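Local atomic coordinates of exopolysaccharide biosynthesis protein (Pantoea stewartii subsp. stewartii DC283, PDB entry 6TGF), a protein that modifies the glycan of the bacterial biofilm, probably as a hydrolase, and has a parallel beta-helix fold like that of bacteriophage tailspikes. Residues P53-A58 with R180-G185; P61-N66 with G110-F115. All coordinates share one frame; numbering follows the deposited sequence.

Contact 1: P53-A58 with R180-G185; sequences PENVYA and RPLFEG
Asn55 reaches from helix 53-57 to the backbone of Arg180 and engages it with both ends of its carboxamide, one directly and the other through a water. Atom ND2 gives a hydrogen bond to Arg180 O at 2.8 Å, with an N-H...O angle of 147°. It meets the carbonyl almost head-on, and the acceptor stands slightly out of the amide plane. The other end, OD1, accepts a hydrogen bond from a water 3.1 Å away, and that water in turn accepts from Arg180 N at 2.7 Å. Asparagine suits this task because it carries a donor and an acceptor on one flat group. The helix lies in the head-binding region near the N-terminal end of this tailspike-like chain, whereas Arg180 belongs to the irregular link between helix 173-176 and strand 187-190. Asn55 OD1 also accepts from the backbone N of Thr52, just before Pro53, which helps to fix the rotation of the amide. With CG beside the backbone N (chi1 -71°), the amide leans out toward the loop. Leu182 brings its CD2 branch to 4.2 Å from Asn55 ND2, an apolar neighbour to the buried amide, while the guanidinium of Arg180 leads away from the helix.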
loop_
_atom_site.group_PDB
_atom_site.type_symbol
_atom_site.label_atom_id
_atom_site.label_comp_id
_atom_site.label_asym_id
_atom_site.label_seq_id
_atom_site.Cartn_x
_atom_site.Cartn_y
_atom_site.Cartn_z
ATOM N N PRO B 53 -30.010 40.629 34.939
ATOM C CA PRO B 53 -29.586 39.710 35.998
ATOM C C PRO B 53 -28.448 38.778 35.549
ATOM O O PRO B 53 -27.606 38.455 36.365
ATOM C CB PRO B 53 -30.859 38.906 36.311
ATOM C CG PRO B 53 -31.985 39.832 35.908
ATOM C CD PRO B 53 -31.457 40.544 34.681
ATOM N N GLU B 54 -28.447 38.398 34.266
ATOM C CA GLU B 54 -27.419 37.533 33.622
ATOM C C GLU B 54 -26.018 38.131 33.817
ATOM O O GLU B 54 -25.061 37.344 33.896
ATOM C CB GLU B 54 -27.712 37.351 32.130
ATOM C CG GLU B 54 -28.827 36.358 31.835
ATOM C CD GLU B 54 -30.241 36.903 31.948
ATOM O OE1 GLU B 54 -30.427 38.122 31.759
ATOM O OE2 GLU B 54 -31.158 36.104 32.223
ATOM N N ASN B 55 -25.904 39.463 33.877
ATOM C CA ASN B 55 -24.621 40.193 34.076
ATOM C C ASN B 55 -24.128 40.003 35.518
ATOM O O ASN B 55 -22.900 40.026 35.714
ATOM C CB ASN B 55 -24.746 41.678 33.728
ATOM C CG ASN B 55 -24.881 41.919 32.239
ATOM O OD1 ASN B 55 -25.980 42.153 31.739
ATOM N ND2 ASN B 55 -23.774 41.842 31.521
ATOM N N VAL B 56 -25.045 39.832 36.478
ATOM C CA VAL B 56 -24.732 39.583 37.918
ATOM C C VAL B 56 -24.285 38.122 38.070
ATOM O O VAL B 56 -23.244 37.887 38.713
ATOM C CB VAL B 56 -25.934 39.902 38.830
ATOM C CG1 VAL B 56 -25.632 39.629 40.296
ATOM C CG2 VAL B 56 -26.417 41.334 38.650
ATOM N N TYR B 57 -25.054 37.187 37.501
ATOM C CA TYR B 57 -24.753 35.732 37.464
ATOM C C TYR B 57 -23.421 35.492 36.740
ATOM O O TYR B 57 -22.707 34.540 37.110
ATOM C CB TYR B 57 -25.878 34.955 36.773
ATOM C CG TYR B 57 -27.153 34.824 37.569
ATOM C CD1 TYR B 57 -27.206 34.048 38.716
ATOM C CD2 TYR B 57 -28.320 35.450 37.161
ATOM C CE1 TYR B 57 -28.376 33.911 39.447
ATOM C CE2 TYR B 57 -29.499 35.326 37.879
ATOM C CZ TYR B 57 -29.529 34.552 39.027
ATOM O OH TYR B 57 -30.688 34.420 39.737
ATOM N N ALA B 58 -23.100 36.327 35.744
ATOM C CA ALA B 58 -21.909 36.193 34.872
ATOM C C ALA B 58 -20.635 36.636 35.603
ATOM O O ALA B 58 -19.555 36.259 35.130
ATOM C CB ALA B 58 -22.096 36.976 33.595
ATOM N N ARG B 180 -25.572 39.938 27.885
ATOM C CA ARG B 180 -24.952 41.054 27.120
ATOM C C ARG B 180 -23.533 41.265 27.643
ATOM O O ARG B 180 -23.332 41.340 28.853
ATOM C CB ARG B 180 -25.783 42.335 27.247
ATOM C CG ARG B 180 -25.129 43.568 26.636
ATOM C CD ARG B 180 -26.058 44.764 26.582
ATOM N NE ARG B 180 -26.621 44.970 25.253
ATOM C CZ ARG B 180 -26.261 45.927 24.400
ATOM N NH1 ARG B 180 -25.327 46.806 24.719
ATOM N NH2 ARG B 180 -26.851 46.006 23.220
ATOM N N PRO B 181 -22.506 41.346 26.763
ATOM C CA PRO B 181 -21.153 41.698 27.193
ATOM C C PRO B 181 -21.114 43.068 27.886
ATOM O O PRO B 181 -21.887 43.933 27.512
ATOM C CB PRO B 181 -20.334 41.739 25.893
ATOM C CG PRO B 181 -21.130 40.915 24.901
ATOM C CD PRO B 181 -22.578 41.068 25.319
ATOM N N LEU B 182 -20.225 43.230 28.872
ATOM C CA LEU B 182 -20.000 44.516 29.588
ATOM C C LEU B 182 -19.467 45.557 28.599
ATOM O O LEU B 182 -19.919 46.718 28.664
ATOM C CB LEU B 182 -19.012 44.305 30.741
ATOM C CG LEU B 182 -19.575 43.622 31.986
ATOM C CD1 LEU B 182 -18.480 43.398 33.016
ATOM C CD2 LEU B 182 -20.713 44.432 32.592
ATOM N N PHE B 183 -18.545 45.142 27.724
ATOM C CA PHE B 183 -17.874 46.003 26.715
ATOM C C PHE B 183 -17.370 45.147 25.547
ATOM O O PHE B 183 -17.348 43.905 25.666
ATOM C CB PHE B 183 -16.727 46.778 27.370
ATOM C CG PHE B 183 -15.790 45.931 28.193
ATOM C CD1 PHE B 183 -14.748 45.236 27.597
ATOM C CD2 PHE B 183 -15.949 45.824 29.566
ATOM C CE1 PHE B 183 -13.889 44.456 28.354
ATOM C CE2 PHE B 183 -15.087 45.045 30.322
ATOM C CZ PHE B 183 -14.061 44.360 29.716
ATOM N N GLU B 184 -16.980 45.806 24.451
ATOM C CA GLU B 184 -16.393 45.173 23.238
ATOM C C GLU B 184 -15.054 44.527 23.618
ATOM O O GLU B 184 -14.137 45.265 24.040
ATOM C CB GLU B 184 -16.212 46.216 22.132
ATOM C CG GLU B 184 -15.697 45.645 20.819
ATOM C CD GLU B 184 -16.685 44.772 20.064
ATOM O OE1 GLU B 184 -17.891 45.089 20.082
ATOM O OE2 GLU B 184 -16.243 43.777 19.458
ATOM N N GLY B 185 -14.958 43.200 23.484
ATOM C CA GLY B 185 -13.739 42.418 23.768
ATOM C C GLY B 185 -13.745 41.815 25.162
ATOM O O GLY B 185 -12.721 41.210 25.537
HETATM O O HOH W 1 -27.571 40.877 29.442
#

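Contact 2: P61-N66 with G110-F115; sequences PQFWQN and GNFDQF. With EDO (1,2-ethanediol), chain C.
The indole of Trp64 has the hydroxyl O2 of a 1,2-ethanediol, probably from the crystallisation liquor, over one face, 3.7 Å above the plane and displaced toward the rim. To the opposite face Phe112 turns its ring edge, meeting the Trp64 five-membered ring in an offset edge-to-face pair, with centroids 5.6 Å apart and planes at 76°. Phe112 CB comes in obliquely, 3.6 Å from Trp64 CD1, so the base of the phenylalanine packs against the pyrrole end of the indole. At the edge of the Phe112 ring lies the backbone oxygen of Trp64, 3.5 Å from CD2.

Asp113 takes the edge of the indole. Trp64 NE1 donates to Asp113 OD1 over 3.1 Å, a bent bond with an N-H...O angle of 138°. The nitrogen approaches from above the carboxylate plane, and the oxygen is itself tilted out of the indole plane. Tryptophan suits this place because it joins a broad apolar surface to one N-H at its rim. Its CG stands anti to the backbone N, which swings the indole toward the second helix. The same OD1 accepts from O1 of the diol at 3.2 Å, so two donors share this oxygen. Phe63 extends the apolar side, its CE1 lying 4.2 Å from Phe112 CZ.

The axes of the short segments 61-66 and 110-115 pass 9.5 Å apart at an angle of 108°, and two large aromatic side chains fill the crossing. Val56 of helix 53-57 touches both Trp64 and Phe112, and Tyr57 meets Trp64 edge-to-face. Helix 109-117 links strand 105-107, an outer strand of the four-stranded antiparallel sheet, to strand 121-124 of the five-stranded one.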
loop_
_atom_site.group_PDB
_atom_site.type_symbol
_atom_site.label_atom_id
_atom_site.label_comp_id
_atom_site.label_asym_id
_atom_site.label_seq_id
_atom_site.Cartn_x
_atom_site.Cartn_y
_atom_site.Cartn_z
ATOM N N PRO B 61 -18.390 34.488 41.604
ATOM C CA PRO B 61 -19.196 34.457 42.829
ATOM C C PRO B 61 -18.648 35.324 43.977
ATOM O O PRO B 61 -19.443 35.829 44.755
ATOM C CB PRO B 61 -19.175 32.976 43.248
ATOM C CG PRO B 61 -18.904 32.226 41.962
ATOM C CD PRO B 61 -18.002 33.140 41.158
ATOM N N GLN B 62 -17.321 35.472 44.051
ATOM C CA GLN B 62 -16.604 36.256 45.096
ATOM C C GLN B 62 -16.964 37.740 44.954
ATOM O O GLN B 62 -17.089 38.420 45.991
ATOM C CB GLN B 62 -15.089 36.069 44.982
ATOM C CG GLN B 62 -14.616 34.643 45.241
ATOM C CD GLN B 62 -14.798 33.717 44.062
ATOM O OE1 GLN B 62 -14.982 34.148 42.926
ATOM N NE2 GLN B 62 -14.750 32.422 44.330
ATOM N N PHE B 63 -17.123 38.211 43.712
ATOM C CA PHE B 63 -17.459 39.616 43.358
ATOM C C PHE B 63 -18.866 39.947 43.872
ATOM O O PHE B 63 -19.013 40.945 44.601
ATOM C CB PHE B 63 -17.347 39.823 41.845
ATOM C CG PHE B 63 -17.326 41.265 41.411
ATOM C CD1 PHE B 63 -18.507 41.959 41.208
ATOM C CD2 PHE B 63 -16.127 41.928 41.205
ATOM C CE1 PHE B 63 -18.490 43.286 40.808
ATOM C CE2 PHE B 63 -16.111 43.255 40.806
ATOM C CZ PHE B 63 -17.293 43.932 40.609
ATOM N N TRP B 64 -19.858 39.128 43.499
ATOM C CA TRP B 64 -21.272 39.216 43.959
ATOM C C TRP B 64 -21.297 39.422 45.480
ATOM O O TRP B 64 -21.873 40.429 45.937
ATOM C CB TRP B 64 -22.045 37.952 43.551
ATOM C CG TRP B 64 -23.535 38.029 43.700
ATOM C CD1 TRP B 64 -24.249 38.832 44.543
ATOM C CD2 TRP B 64 -24.505 37.232 42.997
ATOM N NE1 TRP B 64 -25.589 38.604 44.400
ATOM C CE2 TRP B 64 -25.779 37.627 43.460
ATOM C CE3 TRP B 64 -24.426 36.233 42.019
ATOM C CZ2 TRP B 64 -26.957 37.058 42.977
ATOM C CZ3 TRP B 64 -25.590 35.671 41.542
ATOM C CH2 TRP B 64 -26.838 36.079 42.017
ATOM N N GLN B 65 -20.659 38.506 46.215
ATOM C CA GLN B 65 -20.726 38.394 47.698
ATOM C C GLN B 65 -20.016 39.573 48.379
ATOM O O GLN B 65 -20.534 40.040 49.413
ATOM C CB GLN B 65 -20.107 37.070 48.155
ATOM C CG GLN B 65 -21.094 35.910 48.190
ATOM C CD GLN B 65 -22.038 35.964 49.369
ATOM O OE1 GLN B 65 -23.108 35.358 49.353
ATOM N NE2 GLN B 65 -21.649 36.682 50.409
ATOM N N ASN B 66 -18.879 40.027 47.839
ATOM C CA ASN B 66 -17.908 40.888 48.569
ATOM C C ASN B 66 -17.903 42.322 48.023
ATOM O O ASN B 66 -17.928 43.248 48.859
ATOM C CB ASN B 66 -16.502 40.282 48.550
ATOM C CG ASN B 66 -16.425 38.958 49.281
ATOM O OD1 ASN B 66 -17.099 38.758 50.290
ATOM N ND2 ASN B 66 -15.606 38.048 48.781
ATOM N N GLY B 110 -26.588 43.270 48.694
ATOM C CA GLY B 110 -28.006 43.635 48.880
ATOM C C GLY B 110 -28.632 44.133 47.589
ATOM O O GLY B 110 -29.715 43.629 47.225
ATOM N N ASN B 111 -27.969 45.080 46.918
ATOM C CA ASN B 111 -28.427 45.687 45.637
ATOM C C ASN B 111 -28.392 44.632 44.525
ATOM O O ASN B 111 -29.354 44.588 43.731
ATOM C CB ASN B 111 -27.608 46.926 45.267
ATOM C CG ASN B 111 -28.003 48.159 46.054
ATOM O OD1 ASN B 111 -28.817 48.086 46.973
ATOM N ND2 ASN B 111 -27.435 49.300 45.698
ATOM N N PHE B 112 -27.332 43.817 44.468
ATOM C CA PHE B 112 -27.175 42.710 43.487
ATOM C C PHE B 112 -28.336 41.722 43.641
ATOM O O PHE B 112 -28.898 41.296 42.614
ATOM C CB PHE B 112 -25.836 41.985 43.659
ATOM C CG PHE B 112 -24.626 42.731 43.157
ATOM C CD1 PHE B 112 -24.657 43.427 41.957
ATOM C CD2 PHE B 112 -23.438 42.706 43.870
ATOM C CE1 PHE B 112 -23.536 44.101 41.497
ATOM C CE2 PHE B 112 -22.316 43.377 43.408
ATOM C CZ PHE B 112 -22.367 44.073 42.221
ATOM N N ASP B 113 -28.679 41.379 44.887
ATOM C CA ASP B 113 -29.768 40.423 45.225
ATOM C C ASP B 113 -31.106 41.003 44.750
ATOM O O ASP B 113 -31.823 40.292 44.023
ATOM C CB ASP B 113 -29.776 40.097 46.722
ATOM C CG ASP B 113 -28.572 39.292 47.188
ATOM O OD1 ASP B 113 -28.020 38.529 46.371
ATOM O OD2 ASP B 113 -28.198 39.433 48.369
ATOM N N GLN B 114 -31.406 42.251 45.125
ATOM C CA GLN B 114 -32.663 42.967 44.772
ATOM C C GLN B 114 -32.825 43.001 43.246
ATOM O O GLN B 114 -33.940 42.707 42.765
ATOM C CB GLN B 114 -32.657 44.387 45.349
ATOM C CG GLN B 114 -34.037 45.028 45.420
ATOM C CD GLN B 114 -34.938 44.374 46.440
ATOM O OE1 GLN B 114 -34.484 43.762 47.404
ATOM N NE2 GLN B 114 -36.238 44.507 46.235
ATOM N N PHE B 115 -31.750 43.345 42.527
ATOM C CA PHE B 115 -31.695 43.463 41.044
ATOM C C PHE B 115 -32.095 42.126 40.408
ATOM O O PHE B 115 -32.969 42.116 39.518
ATOM C CB PHE B 115 -30.296 43.902 40.600
ATOM C CG PHE B 115 -30.170 44.264 39.141
ATOM C CD1 PHE B 115 -30.682 45.459 38.658
ATOM C CD2 PHE B 115 -29.523 43.419 38.253
ATOM C CE1 PHE B 115 -30.562 45.794 37.318
ATOM C CE2 PHE B 115 -29.400 43.758 36.914
ATOM C CZ PHE B 115 -29.921 44.943 36.449
HETATM C C1 EDO C . -25.347 35.676 46.959
HETATM O O1 EDO C . -26.688 35.586 46.522
HETATM C C2 EDO C . -24.527 34.495 46.587
HETATM O O2 EDO C . -24.466 34.255 45.193
#

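Contacts 1 and 2 lie with their centres 14 Å apart and meet through helix 53-57, which is followed in the chain by helix 61-66. That short helix has two working sides: Asn55 serves contact 1, while Val56 and Tyr57 face contact 2, and Pro53 and Val56 also pack on Phe115. Contact 1 is buried and mainly polar, with an amide and a water meeting the backbone of an irregular loop. Contact 2 is only partly buried and largely aromatic, joining two helices, with its single hydrogen bond at the rim beside a bound diol. Contact 1 ties segments more than 120 residues apart; contact 2 is more local, within the head-binding region.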